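Local coordinates for protein endo-b-1,4-glucanase (Nasutitermes takasagoensis, PDB 1KS8) that probably cleaves internal beta-1,4-glucosidic linkages in cellulose and related beta-glucans, as a family 9 glycoside hydrolase with an (alpha/alpha)6 catalytic domain, at residues A18-R23 and V96-D101; G50-A55 and F63-T68. One frame throughout, in Å; residues are numbered along the deposited sequence.

Contact 1: residues A18-R23 and V96-D101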
ATOM      1  N   ALA A  18      11.646  -2.685   6.853  1.00  7.39           N
ATOM      2  CA  ALA A  18      12.557  -1.555   6.672  1.00  6.60           C
ATOM      3  C   ALA A  18      11.838  -0.209   6.728  1.00  6.68           C
ATOM      4  O   ALA A  18      12.476   0.829   6.913  1.00  7.83           O
ATOM      5  CB  ALA A  18      13.300  -1.689   5.339  1.00  7.19           C
ATOM      6  N   GLN A  19      10.517  -0.233   6.564  1.00  6.32           N
ATOM      7  CA  GLN A  19       9.703   0.983   6.583  1.00  6.95           C
ATOM      8  C   GLN A  19       9.072   1.261   7.943  1.00  6.63           C
ATOM      9  O   GLN A  19       8.379   2.263   8.118  1.00  7.55           O
ATOM     10  CB  GLN A  19       8.584   0.883   5.543  1.00  6.60           C
ATOM     11  CG  GLN A  19       9.055   0.827   4.101  1.00  7.57           C
ATOM     12  CD  GLN A  19       9.833   2.063   3.701  1.00  8.05           C
ATOM     13  OE1 GLN A  19      11.063   2.057   3.683  1.00  9.43           O
ATOM     14  NE2 GLN A  19       9.118   3.141   3.390  1.00  9.26           N
ATOM     15  N   ARG A  20       9.303   0.380   8.909  1.00  6.55           N
ATOM     16  CA  ARG A  20       8.715   0.558  10.228  1.00  6.43           C
ATOM     17  C   ARG A  20       9.211   1.773  10.996  1.00  6.79           C
ATOM     18  O   ARG A  20      10.413   2.041  11.070  1.00  7.08           O
ATOM     19  CB  ARG A  20       8.951  -0.688  11.082  1.00  6.41           C
ATOM     20  CG  ARG A  20       8.190  -1.907  10.625  1.00  7.92           C
ATOM     21  CD  ARG A  20       8.615  -3.123  11.417  1.00  9.25           C
ATOM     22  NE  ARG A  20       7.807  -4.288  11.078  1.00  7.79           N
ATOM     23  CZ  ARG A  20       7.959  -5.488  11.629  1.00  8.00           C
ATOM     24  NH1 ARG A  20       8.897  -5.684  12.545  1.00  9.74           N
ATOM     25  NH2 ARG A  20       7.165  -6.485  11.269  1.00  8.66           N
ATOM     26  N   SER A  21       8.262   2.504  11.567  1.00  6.90           N
ATOM     27  CA  SER A  21       8.556   3.671  12.385  1.00  6.98           C
ATOM     28  C   SER A  21       8.258   3.274  13.832  1.00  6.99           C
ATOM     29  O   SER A  21       7.479   2.348  14.080  1.00  7.71           O
ATOM     30  CB  SER A  21       7.661   4.846  11.971  1.00  6.31           C
ATOM     31  OG  SER A  21       7.909   5.984  12.783  1.00  7.90           O
ATOM     32  N   GLY A  22       8.891   3.958  14.784  1.00  7.27           N
ATOM     33  CA  GLY A  22       8.654   3.670  16.189  1.00  8.39           C
ATOM     34  C   GLY A  22       9.634   2.702  16.823  1.00  9.23           C
ATOM     35  O   GLY A  22      10.760   2.545  16.357  1.00  9.16           O
ATOM     36  N   ARG A  23       9.201   2.061  17.904  1.00  9.81           N
ATOM     37  CA  ARG A  23      10.033   1.094  18.613  1.00 11.09           C
ATOM     38  C   ARG A  23       9.949  -0.252  17.901  1.00 10.61           C
ATOM     39  O   ARG A  23       8.870  -0.833  17.775  1.00 11.42           O
ATOM     40  CB  ARG A  23       9.555   0.956  20.061  1.00 13.85           C
ATOM     41  CG  ARG A  23      10.476   0.121  20.933  1.00 21.11           C
ATOM     42  CD  ARG A  23      10.048   0.113  22.397  1.00 24.67           C
ATOM     43  NE  ARG A  23      10.118   1.438  23.012  1.00 26.85           N
ATOM     44  CZ  ARG A  23       9.155   2.353  22.943  1.00 29.50           C
ATOM     45  NH1 ARG A  23       8.032   2.094  22.288  1.00 31.07           N
ATOM     46  NH2 ARG A  23       9.318   3.533  23.529  1.00 30.95           N
ATOM     47  N   VAL A  96       0.439  -6.326   8.553  1.00  7.79           N
ATOM     48  CA  VAL A  96      -0.854  -5.663   8.594  1.00  8.27           C
ATOM     49  C   VAL A  96      -1.048  -5.008   9.962  1.00  7.70           C
ATOM     50  O   VAL A  96      -1.436  -3.841  10.060  1.00  7.75           O
ATOM     51  CB  VAL A  96      -1.995  -6.673   8.345  1.00  7.82           C
ATOM     52  CG1 VAL A  96      -3.346  -6.028   8.633  1.00  9.77           C
ATOM     53  CG2 VAL A  96      -1.947  -7.161   6.907  1.00  9.23           C
ATOM     54  N   LYS A  97      -0.748  -5.752  11.021  1.00  7.84           N
ATOM     55  CA  LYS A  97      -0.923  -5.237  12.373  1.00  9.33           C
ATOM     56  C   LYS A  97      -0.049  -4.025  12.677  1.00  9.21           C
ATOM     57  O   LYS A  97      -0.432  -3.165  13.470  1.00  9.15           O
ATOM     58  CB  LYS A  97      -0.662  -6.351  13.395  1.00 10.63           C
ATOM     59  CG  LYS A  97      -1.049  -5.992  14.823  1.00 11.96           C
ATOM     60  CD  LYS A  97      -1.043  -7.230  15.713  1.00 13.42           C
ATOM     61  CE  LYS A  97      -1.590  -6.932  17.102  1.00 14.89           C
ATOM     62  NZ  LYS A  97      -0.740  -5.973  17.857  1.00 15.80           N
ATOM     63  N   TRP A  98       1.120  -3.937  12.050  1.00  8.67           N
ATOM     64  CA  TRP A  98       1.981  -2.792  12.309  1.00  7.41           C
ATOM     65  C   TRP A  98       1.251  -1.519  11.890  1.00  7.91           C
ATOM     66  O   TRP A  98       1.384  -0.475  12.524  1.00  8.89           O
ATOM     67  CB  TRP A  98       3.303  -2.914  11.549  1.00  8.28           C
ATOM     68  CG  TRP A  98       4.336  -1.977  12.083  1.00  8.57           C
ATOM     69  CD1 TRP A  98       4.552  -0.682  11.704  1.00  8.12           C
ATOM     70  CD2 TRP A  98       5.227  -2.230  13.174  1.00  8.43           C
ATOM     71  NE1 TRP A  98       5.518  -0.111  12.498  1.00  8.32           N
ATOM     72  CE2 TRP A  98       5.949  -1.039  13.410  1.00  7.69           C
ATOM     73  CE3 TRP A  98       5.482  -3.348  13.979  1.00  9.07           C
ATOM     74  CZ2 TRP A  98       6.911  -0.934  14.422  1.00  9.08           C
ATOM     75  CZ3 TRP A  98       6.437  -3.243  14.986  1.00  9.66           C
ATOM     76  CH2 TRP A  98       7.139  -2.044  15.197  1.00 10.39           C
ATOM     77  N   ALA A  99       0.467  -1.616  10.823  1.00  7.64           N
ATOM     78  CA  ALA A  99      -0.288  -0.473  10.342  1.00  7.49           C
ATOM     79  C   ALA A  99      -1.551  -0.235  11.171  1.00  8.00           C
ATOM     80  O   ALA A  99      -1.808   0.883  11.604  1.00  8.19           O
ATOM     81  CB  ALA A  99      -0.655  -0.671   8.873  1.00  8.53           C
ATOM     82  N   THR A 100      -2.329  -1.285  11.409  1.00  8.30           N
ATOM     83  CA  THR A 100      -3.566  -1.115  12.164  1.00  8.89           C
ATOM     84  C   THR A 100      -3.371  -0.710  13.625  1.00  7.78           C
ATOM     85  O   THR A 100      -4.209  -0.001  14.182  1.00  8.50           O
ATOM     86  CB  THR A 100      -4.472  -2.367  12.057  1.00  9.45           C
ATOM     87  OG1 THR A 100      -3.765  -3.529  12.502  1.00  9.30           O
ATOM     88  CG2 THR A 100      -4.907  -2.574  10.605  1.00  9.61           C
ATOM     89  N   ASP A 101      -2.276  -1.137  14.250  1.00  7.86           N
ATOM     90  CA  ASP A 101      -2.026  -0.727  15.630  1.00  8.51           C
ATOM     91  C   ASP A 101      -1.897   0.792  15.637  1.00  8.56           C
ATOM     92  O   ASP A 101      -2.344   1.467  16.566  1.00  9.57           O
ATOM     93  CB  ASP A 101      -0.728  -1.329  16.172  1.00  8.41           C
ATOM     94  CG  ASP A 101      -0.894  -2.752  16.651  1.00 10.74           C
ATOM     95  OD1 ASP A 101      -2.048  -3.206  16.798  1.00 11.89           O
ATOM     96  OD2 ASP A 101       0.139  -3.409  16.895  1.00 12.56           O
TER

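Contact 2: residues G50-A55 and F63-T68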
ATOM      1  N   GLY A  50       4.835   4.472  15.971  1.00  7.88           N
ATOM      2  CA  GLY A  50       4.564   3.275  15.199  1.00  7.19           C
ATOM      3  C   GLY A  50       4.162   3.600  13.775  1.00  6.32           C
ATOM      4  O   GLY A  50       4.429   4.698  13.277  1.00  7.59           O
ATOM      5  N   GLY A  51       3.514   2.648  13.115  1.00  6.24           N
ATOM      6  CA  GLY A  51       3.105   2.864  11.740  1.00  7.37           C
ATOM      7  C   GLY A  51       4.279   2.759  10.784  1.00  6.82           C
ATOM      8  O   GLY A  51       5.396   2.416  11.183  1.00  6.93           O
ATOM      9  N   TYR A  52       4.025   3.065   9.517  1.00  6.93           N
ATOM     10  CA  TYR A  52       5.052   2.998   8.485  1.00  6.31           C
ATOM     11  C   TYR A  52       5.473   4.349   7.931  1.00  6.93           C
ATOM     12  O   TYR A  52       4.641   5.237   7.733  1.00  7.59           O
ATOM     13  CB  TYR A  52       4.562   2.186   7.286  1.00  6.86           C
ATOM     14  CG  TYR A  52       4.389   0.710   7.514  1.00  5.61           C
ATOM     15  CD1 TYR A  52       5.495  -0.120   7.672  1.00  6.91           C
ATOM     16  CD2 TYR A  52       3.122   0.133   7.531  1.00  7.07           C
ATOM     17  CE1 TYR A  52       5.350  -1.488   7.836  1.00  7.48           C
ATOM     18  CE2 TYR A  52       2.962  -1.240   7.696  1.00  8.25           C
ATOM     19  CZ  TYR A  52       4.083  -2.043   7.847  1.00  7.21           C
ATOM     20  OH  TYR A  52       3.947  -3.401   7.998  1.00  7.67           O
ATOM     21  N   PHE A  53       6.768   4.492   7.682  1.00  7.13           N
ATOM     22  CA  PHE A  53       7.277   5.692   7.036  1.00  6.04           C
ATOM     23  C   PHE A  53       6.760   5.467   5.617  1.00  7.54           C
ATOM     24  O   PHE A  53       6.734   4.331   5.131  1.00  7.98           O
ATOM     25  CB  PHE A  53       8.804   5.711   7.064  1.00  7.00           C
ATOM     26  CG  PHE A  53       9.379   5.984   8.427  1.00  6.41           C
ATOM     27  CD1 PHE A  53       8.966   7.092   9.161  1.00  6.52           C
ATOM     28  CD2 PHE A  53      10.365   5.160   8.957  1.00  6.25           C
ATOM     29  CE1 PHE A  53       9.531   7.381  10.404  1.00  6.94           C
ATOM     30  CE2 PHE A  53      10.938   5.441  10.198  1.00  6.88           C
ATOM     31  CZ  PHE A  53      10.520   6.553  10.920  1.00  7.40           C
ATOM     32  N   ASP A  54       6.355   6.534   4.942  1.00  6.69           N
ATOM     33  CA  ASP A  54       5.769   6.384   3.617  1.00  6.65           C
ATOM     34  C   ASP A  54       6.631   5.830   2.497  1.00  6.26           C
ATOM     35  O   ASP A  54       6.261   4.852   1.845  1.00  7.55           O
ATOM     36  CB  ASP A  54       5.186   7.716   3.153  1.00  7.67           C
ATOM     37  CG  ASP A  54       4.479   7.599   1.819  1.00  8.22           C
ATOM     38  OD1 ASP A  54       3.461   6.877   1.749  1.00  8.86           O
ATOM     39  OD2 ASP A  54       4.947   8.216   0.838  1.00  8.54           O
ATOM     40  N   ALA A  55       7.779   6.456   2.273  1.00  6.88           N
ATOM     41  CA  ALA A  55       8.635   6.050   1.174  1.00  7.28           C
ATOM     42  C   ALA A  55      10.105   6.122   1.556  1.00  6.47           C
ATOM     43  O   ALA A  55      10.547   5.400   2.444  1.00  7.68           O
ATOM     44  CB  ALA A  55       8.349   6.948  -0.024  1.00  8.07           C
ATOM     45  N   PHE A  63      -3.137   8.394   4.217  1.00  7.12           N
ATOM     46  CA  PHE A  63      -3.934   7.898   3.106  1.00  7.15           C
ATOM     47  C   PHE A  63      -3.231   6.714   2.432  1.00  7.27           C
ATOM     48  O   PHE A  63      -3.781   5.614   2.374  1.00  7.44           O
ATOM     49  CB  PHE A  63      -4.217   9.045   2.125  1.00  8.27           C
ATOM     50  CG  PHE A  63      -5.322   8.762   1.141  1.00 10.09           C
ATOM     51  CD1 PHE A  63      -6.350   7.875   1.447  1.00 10.30           C
ATOM     52  CD2 PHE A  63      -5.351   9.419  -0.085  1.00 11.05           C
ATOM     53  CE1 PHE A  63      -7.392   7.646   0.544  1.00 13.04           C
ATOM     54  CE2 PHE A  63      -6.388   9.199  -0.992  1.00 10.92           C
ATOM     55  CZ  PHE A  63      -7.409   8.312  -0.675  1.00 11.31           C
ATOM     56  N   PRO A  64      -2.003   6.912   1.920  1.00  7.09           N
ATOM     57  CA  PRO A  64      -1.370   5.749   1.297  1.00  7.30           C
ATOM     58  C   PRO A  64      -1.056   4.641   2.304  1.00  7.13           C
ATOM     59  O   PRO A  64      -0.980   3.477   1.930  1.00  7.39           O
ATOM     60  CB  PRO A  64      -0.114   6.337   0.645  1.00  7.01           C
ATOM     61  CG  PRO A  64       0.184   7.544   1.484  1.00  7.83           C
ATOM     62  CD  PRO A  64      -1.193   8.125   1.710  1.00  7.32           C
ATOM     63  N   MET A  65      -0.881   4.986   3.580  1.00  7.06           N
ATOM     64  CA  MET A  65      -0.585   3.950   4.570  1.00  7.15           C
ATOM     65  C   MET A  65      -1.804   3.052   4.765  1.00  7.15           C
ATOM     66  O   MET A  65      -1.672   1.837   4.882  1.00  7.34           O
ATOM     67  CB  MET A  65      -0.187   4.551   5.921  1.00  7.50           C
ATOM     68  CG  MET A  65       0.626   3.571   6.769  1.00  7.58           C
ATOM     69  SD  MET A  65       0.754   3.980   8.521  1.00  7.89           S
ATOM     70  CE  MET A  65       1.424   5.651   8.442  1.00  8.74           C
ATOM     71  N   ALA A  66      -2.988   3.656   4.802  1.00  6.04           N
ATOM     72  CA  ALA A  66      -4.219   2.894   4.973  1.00  6.89           C
ATOM     73  C   ALA A  66      -4.458   2.022   3.744  1.00  6.57           C
ATOM     74  O   ALA A  66      -4.817   0.849   3.866  1.00  7.74           O
ATOM     75  CB  ALA A  66      -5.397   3.842   5.193  1.00  7.18           C
ATOM     76  N   TYR A  67      -4.259   2.601   2.563  1.00  7.55           N
ATOM     77  CA  TYR A  67      -4.424   1.870   1.313  1.00  7.01           C
ATOM     78  C   TYR A  67      -3.511   0.644   1.324  1.00  7.94           C
ATOM     79  O   TYR A  67      -3.920  -0.463   0.969  1.00  7.49           O
ATOM     80  CB  TYR A  67      -4.057   2.764   0.126  1.00  8.20           C
ATOM     81  CG  TYR A  67      -3.765   1.991  -1.141  1.00  7.45           C
ATOM     82  CD1 TYR A  67      -4.799   1.516  -1.951  1.00  8.05           C
ATOM     83  CD2 TYR A  67      -2.455   1.679  -1.496  1.00  6.99           C
ATOM     84  CE1 TYR A  67      -4.530   0.742  -3.082  1.00  8.89           C
ATOM     85  CE2 TYR A  67      -2.177   0.909  -2.618  1.00  7.86           C
ATOM     86  CZ  TYR A  67      -3.215   0.443  -3.404  1.00  7.68           C
ATOM     87  OH  TYR A  67      -2.933  -0.339  -4.501  1.00  9.94           O
ATOM     88  N   THR A  68      -2.265   0.852   1.736  1.00  7.18           N
ATOM     89  CA  THR A  68      -1.295  -0.231   1.794  1.00  7.90           C
ATOM     90  C   THR A  68      -1.815  -1.347   2.689  1.00  7.21           C
ATOM     91  O   THR A  68      -1.786  -2.524   2.319  1.00  7.88           O
ATOM     92  CB  THR A  68       0.055   0.271   2.345  1.00  6.88           C
ATOM     93  OG1 THR A  68       0.640   1.190   1.413  1.00  7.41           O
ATOM     94  CG2 THR A  68       1.009  -0.895   2.572  1.00  7.09           C
TER

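Contact 1: residues A18-R23 and V96-D101
A chi1 of -164° sends the W98 indole off helix 89-106 toward R20, whose own CG lies anti to the carbonyl carbon and whose chain then runs extended to NE. The arginine is thereby laid across one face of the indole, the two side chains crossing at about a right angle. Its CG sits 3.7 Å from the centroid of the five-membered ring of W98, a CH-pi contact almost directly above that ring. Farther out, the R20 guanidinium stacks on the indole with the planes nearly parallel, 6° apart. CZ of R20 is 4.6 Å from the centroid of the W98 six-membered ring and 31° off its normal, an off-centre cation-pi interaction. Two carbonyls meet the indole rim. O of S21 lies in its plane, 3.3 Å from W98 CZ2, and O of R23 stands 3.3 Å from W98 CH2; both should favour the slightly positive C-H edge. The polar NE1 of W98 donates to O of G51. This loop-to-helix contact of the (alpha/alpha)6 catalytic domain, away from the predicted active site, joins the loop after helix 5-18 to helix 89-106, whose V96 and A99 touch helix 62-78 and whose V96 and T100 touch helix 149-165.

Contact 2: residues G50-A55 and F63-T68
M65 meets the backbone of Y52 with the last two atoms of its side chain. Its sulfur SD takes a weak hydrogen bond from Y52 N, 3.5 Å long but nearly straight at 177°, while CE lies 3.3 Å from Y52 O. The chain of M65 is extended as far as SD and bends at chi3 (-55°), which turns the methyl toward that carbonyl. CG of M65 comes near the plane of the Y52 ring at its edge, and its closest approach to the tyrosine side chain is to CB, at 4.2 Å. OD1 of D54 rests 3.4 Å from CG of P64. In the next shell, Y52 OH is hydrogen-bonded to O of A95, and D54 OD2 to the hydroxyl of Y206. On the helix, P64 O accepts from T68 N and, from the opposite face of its plane, T68 OG1 at 2.8 Å. All the touching residues are buried, and the side chain of D54 is about 5 Å from that of E412, a predicted active-site residue. The thioether thus offers a buried backbone N-H a soft acceptor, and an apolar proline ring borders a carboxylate close to the probable catalytic centre.

The centres of contacts 1 and 2 are 9 Å apart, and both lie in the family 9 catalytic domain. Along the chain the order is 18-23, 50-55, 63-68, 96-101, so contact 2 falls within the span bracketed by contact 1. Their loop segments both belong to the long connection between helix 5-18 and strand 60-61 and run side by side: Q19 O is 2.8 Å from F53 N, and Q19 NE2 is 2.8 Å from A55 O, both probable hydrogen bonds. Helices 62-78 and 89-106 supply the other two segments and pack together. Contact 2 lies deeper, its centre about 7 Å from that of the chain against about 13 Å for contact 1, and nearer the predicted active site.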